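Local coordinates for TSSL1 (Pseudomonas aeruginosa, PDB 4B62), which probably anchors the type VI secretion system to the cell wall by binding peptidoglycan through this C-terminal OmpA-like module, at residues A[94-97]-A[98-101]; A[103-106]-A[107-110]. All coordinates share one frame; numbering follows the deposited sequence.

Contact 1: residues A[94-97]-A[98-101]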
# COMPACT_ATOMS: atom_id res chain seq x y z
N PRO A 94 -15.28 -10.39 5.98
CA PRO A 94 -15.74 -10.84 7.30
C PRO A 94 -14.70 -10.79 8.42
O PRO A 94 -15.03 -11.09 9.57
CB PRO A 94 -16.19 -12.28 7.04
CG PRO A 94 -15.48 -12.69 5.80
CD PRO A 94 -15.35 -11.46 4.97
N SER A 95 -13.46 -10.43 8.09
CA SER A 95 -12.39 -10.31 9.06
C SER A 95 -11.43 -9.20 8.63
O SER A 95 -11.39 -8.78 7.44
CB SER A 95 -11.60 -11.61 9.17
OG SER A 95 -10.91 -11.91 7.96
N ASN A 96 -10.64 -8.74 9.60
CA ASN A 96 -9.55 -7.85 9.29
C ASN A 96 -8.52 -8.53 8.38
O ASN A 96 -7.93 -7.88 7.53
CB ASN A 96 -8.88 -7.33 10.57
CG ASN A 96 -9.21 -5.88 10.88
OD1 ASN A 96 -9.65 -5.12 10.01
ND2 ASN A 96 -8.95 -5.47 12.12
N TRP A 97 -8.32 -9.84 8.54
CA TRP A 97 -7.43 -10.56 7.64
C TRP A 97 -7.90 -10.42 6.19
O TRP A 97 -7.12 -10.04 5.31
CB TRP A 97 -7.28 -12.05 8.01
CG TRP A 97 -6.47 -12.70 6.99
CD1 TRP A 97 -5.10 -12.66 6.88
CD2 TRP A 97 -6.93 -13.38 5.82
NE1 TRP A 97 -4.70 -13.27 5.74
CE2 TRP A 97 -5.80 -13.75 5.08
CE3 TRP A 97 -8.20 -13.75 5.35
CZ2 TRP A 97 -5.88 -14.45 3.87
CZ3 TRP A 97 -8.28 -14.46 4.15
CH2 TRP A 97 -7.13 -14.80 3.43
N LYS A 98 -9.18 -10.69 5.96
CA LYS A 98 -9.67 -10.65 4.59
C LYS A 98 -9.60 -9.25 4.02
O LYS A 98 -9.22 -9.07 2.86
CB LYS A 98 -11.08 -11.21 4.49
CG LYS A 98 -11.54 -11.37 3.04
CD LYS A 98 -10.77 -12.48 2.33
CE LYS A 98 -10.93 -12.46 0.81
NZ LYS A 98 -12.30 -12.85 0.42
N LEU A 99 -9.94 -8.25 4.83
CA LEU A 99 -9.81 -6.87 4.36
C LEU A 99 -8.36 -6.53 3.99
O LEU A 99 -8.10 -5.90 2.96
CB LEU A 99 -10.34 -5.89 5.40
CG LEU A 99 -10.36 -4.43 4.98
CD1 LEU A 99 -11.29 -4.19 3.78
CD2 LEU A 99 -10.73 -3.55 6.18
N SER A 100 -7.41 -6.98 4.82
CA SER A 100 -6.00 -6.67 4.58
C SER A 100 -5.52 -7.34 3.28
O SER A 100 -4.76 -6.75 2.51
CB SER A 100 -5.15 -7.10 5.78
OG SER A 100 -4.92 -8.50 5.88
N GLN A 101 -5.98 -8.57 3.03
CA GLN A 101 -5.63 -9.26 1.80
C GLN A 101 -6.23 -8.57 0.59
O GLN A 101 -5.56 -8.38 -0.44
CB GLN A 101 -6.07 -10.73 1.86
CG GLN A 101 -5.81 -11.50 0.58
CD GLN A 101 -6.23 -12.94 0.65
OE1 GLN A 101 -7.39 -13.26 0.40
NE2 GLN A 101 -5.29 -13.82 0.95

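Contact 2: residues A[103-106]-A[107-110]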
# COMPACT_ATOMS: atom_id res chain seq x y z
N ARG A 103 -7.24 -5.47 0.25
CA ARG A 103 -6.63 -4.18 0.03
C ARG A 103 -5.29 -4.31 -0.70
O ARG A 103 -5.03 -3.59 -1.67
CB ARG A 103 -6.47 -3.43 1.36
CG ARG A 103 -7.78 -2.81 1.82
CD ARG A 103 -7.70 -2.17 3.19
NE ARG A 103 -8.87 -1.34 3.43
CZ ARG A 103 -8.99 -0.45 4.40
NH1 ARG A 103 -8.04 -0.26 5.31
NH2 ARG A 103 -10.09 0.30 4.43
N ALA A 104 -4.45 -5.24 -0.25
CA ALA A 104 -3.18 -5.47 -0.92
C ALA A 104 -3.41 -5.93 -2.36
O ALA A 104 -2.74 -5.48 -3.29
CB ALA A 104 -2.38 -6.50 -0.15
N GLN A 105 -4.33 -6.86 -2.53
CA GLN A 105 -4.57 -7.40 -3.86
C GLN A 105 -5.12 -6.34 -4.82
O GLN A 105 -4.77 -6.32 -6.00
CB GLN A 105 -5.51 -8.59 -3.81
CG GLN A 105 -5.56 -9.39 -5.11
CD GLN A 105 -4.21 -10.00 -5.50
OE1 GLN A 105 -3.64 -10.81 -4.76
NE2 GLN A 105 -3.68 -9.60 -6.64
N GLU A 106 -6.01 -5.46 -4.32
CA GLU A 106 -6.55 -4.43 -5.19
C GLU A 106 -5.45 -3.47 -5.66
O GLU A 106 -5.38 -3.09 -6.85
CB GLU A 106 -7.69 -3.69 -4.50
CG GLU A 106 -8.39 -2.66 -5.39
CD GLU A 106 -9.23 -3.27 -6.51
OE1 GLU A 106 -9.48 -4.50 -6.51
OE2 GLU A 106 -9.65 -2.52 -7.41
N VAL A 107 -4.55 -3.11 -4.75
CA VAL A 107 -3.42 -2.26 -5.11
C VAL A 107 -2.54 -2.95 -6.16
O VAL A 107 -2.18 -2.37 -7.18
CB VAL A 107 -2.64 -1.83 -3.85
CG1 VAL A 107 -1.33 -1.13 -4.21
CG2 VAL A 107 -3.49 -0.90 -3.00
N ALA A 108 -2.21 -4.22 -5.91
CA ALA A 108 -1.41 -4.97 -6.87
C ALA A 108 -2.09 -5.05 -8.24
O ALA A 108 -1.45 -4.88 -9.28
CB ALA A 108 -1.10 -6.37 -6.34
N ASP A 109 -3.40 -5.31 -8.22
CA ASP A 109 -4.16 -5.46 -9.47
C ASP A 109 -4.17 -4.15 -10.26
O ASP A 109 -3.95 -4.13 -11.47
CB ASP A 109 -5.60 -5.88 -9.18
CG ASP A 109 -5.74 -7.34 -8.75
OD1 ASP A 109 -4.75 -8.10 -8.81
OD2 ASP A 109 -6.86 -7.71 -8.35
N LEU A 110 -4.41 -3.05 -9.56
CA LEU A 110 -4.48 -1.74 -10.22
C LEU A 110 -3.13 -1.34 -10.80
O LEU A 110 -3.03 -0.84 -11.94
CB LEU A 110 -4.99 -0.68 -9.25
CG LEU A 110 -6.47 -0.78 -8.88
CD1 LEU A 110 -6.77 0.09 -7.67
CD2 LEU A 110 -7.34 -0.39 -10.07
O HOH W 1 -8.59 -7.05 -6.41

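Contact 1: residues A[94-97]-A[98-101]
Ser95 caps the start of helix 96-115 in this local contact, where the chain leaves a loop and turns into the helix of the beta-alpha-beta unit 77-82, 96-115 and 121-125. Its hydroxyl OG accepts from Lys98 N at 2.9 Å in a nearly straight bond (162°), and supplies the acceptor that a first-turn amide lacks. Serine suits the N-cap because its side chain is short: OG lies between the backbone N and the carbonyl carbon and reaches over the helix end. The carbonyl Ser95 O takes the next amide, Leu99 N, at 3.0 Å, so the cap residue grips the helix twice.

Two residues on, Trp97 O is shared by two donors, Gln101 N at 2.9 Å and Ser100 OG at 2.7 Å. A small hydroxyl can fold back on its own helix in this way and still work outward: Ser100 OG also accepts from Ser127 N.

Trp97 projects its indole with CG anti to the backbone N (chi1 176°), which lays the ring along the helix beside Gln101. Gln101 CB sits over one face, offset toward the rim, while the terminal amide stands by the outer carbons, with Gln101 CD 3.5 Å from Trp97 CH2 and the two planes 68° apart. Lys98, the next residue, bends at chi2 to bring CD to 3.7 Å from Trp97 CZ3, using its aliphatic part rather than its amine. Asn96, through ND2, bonds Asp84 OD1 in the loop after strand 77-82.

The chemistry implies a helix start at which one serine takes the amides of Lys98 and Leu99, with hydroxyl and amide groups tying it to the neighbouring loops.

Contact 2: residues A[103-106]-A[107-110]
Gln105 and Asp109, one turn apart on helix 96-115, bring an amide and a carboxylate together with their planes 42° apart. Gln105 NE2 donates to Asp109 OD1 at 2.8 Å. The acceptor lies close to the amide plane, so an N-H points at it, but the donor comes from above the carboxylate plane rather than within it. A bend at chi2 (61°) curls the glutamine along the helix toward its partner; Asp109, with CG beside its own backbone N, leans back to meet it. Glutamine has the length and the N-H for this i to i+4 bond, and aspartate offers an acceptor without needing a long arm.

The second oxygen of Asp109 faces another acid. Glu106 OE1 and Asp109 OD2 stand 4.5 Å apart, and one water donates to both, at 2.7 Å to Glu106 OE1 and 2.7 Å to Asp109 OD2. This bridge should ease the repulsion of the two charges, while the glutamine N-H may further temper that on Asp109.

Glu106 also slants across Leu110: its CG methylene and OE2 both lie 3.9 Å from Leu110 CD1, so stem and carboxylate alike run beside the leucine. Beneath the polar row, the backbone bond from Ala108 N to Ala104 O (3.0 Å) joins two alanines small enough to let the helix settle closely on Val79 and Ala123 of the sheet. Val107 fills the same inner side against Val79 and Phe48, and Arg103 reaches to the loop holding Ser52, its NE bonded to Ser52 O.

Such an amphipathic helix, alanines and valine toward the sheet, acids toward solvent and Gln105 at the border, touching Ala123, is typical of the crossover helix of the beta-alpha-beta unit in this OmpA-like domain.

Overall arrangement
Both contacts lie in series on helix 96-115, their centres about 13 Å apart, and each joins neighbours along one helix. Contact 1 is its N-terminal end, its centre about 15 Å from that of the chain, where polar groups close the helix and reach nearby loops. Contact 2 lies nearer the middle, its centre about 8 Å from that of the chain, where the inner side is apolar and rests on strands 77-82 and 121-125. The surface chemistry differs accordingly: a serine cap, an indole and an amide at the end, against a glutamine-aspartate bond and a water-bridged acid pair along the body. Buried residues are fewer in contact 1 than in contact 2.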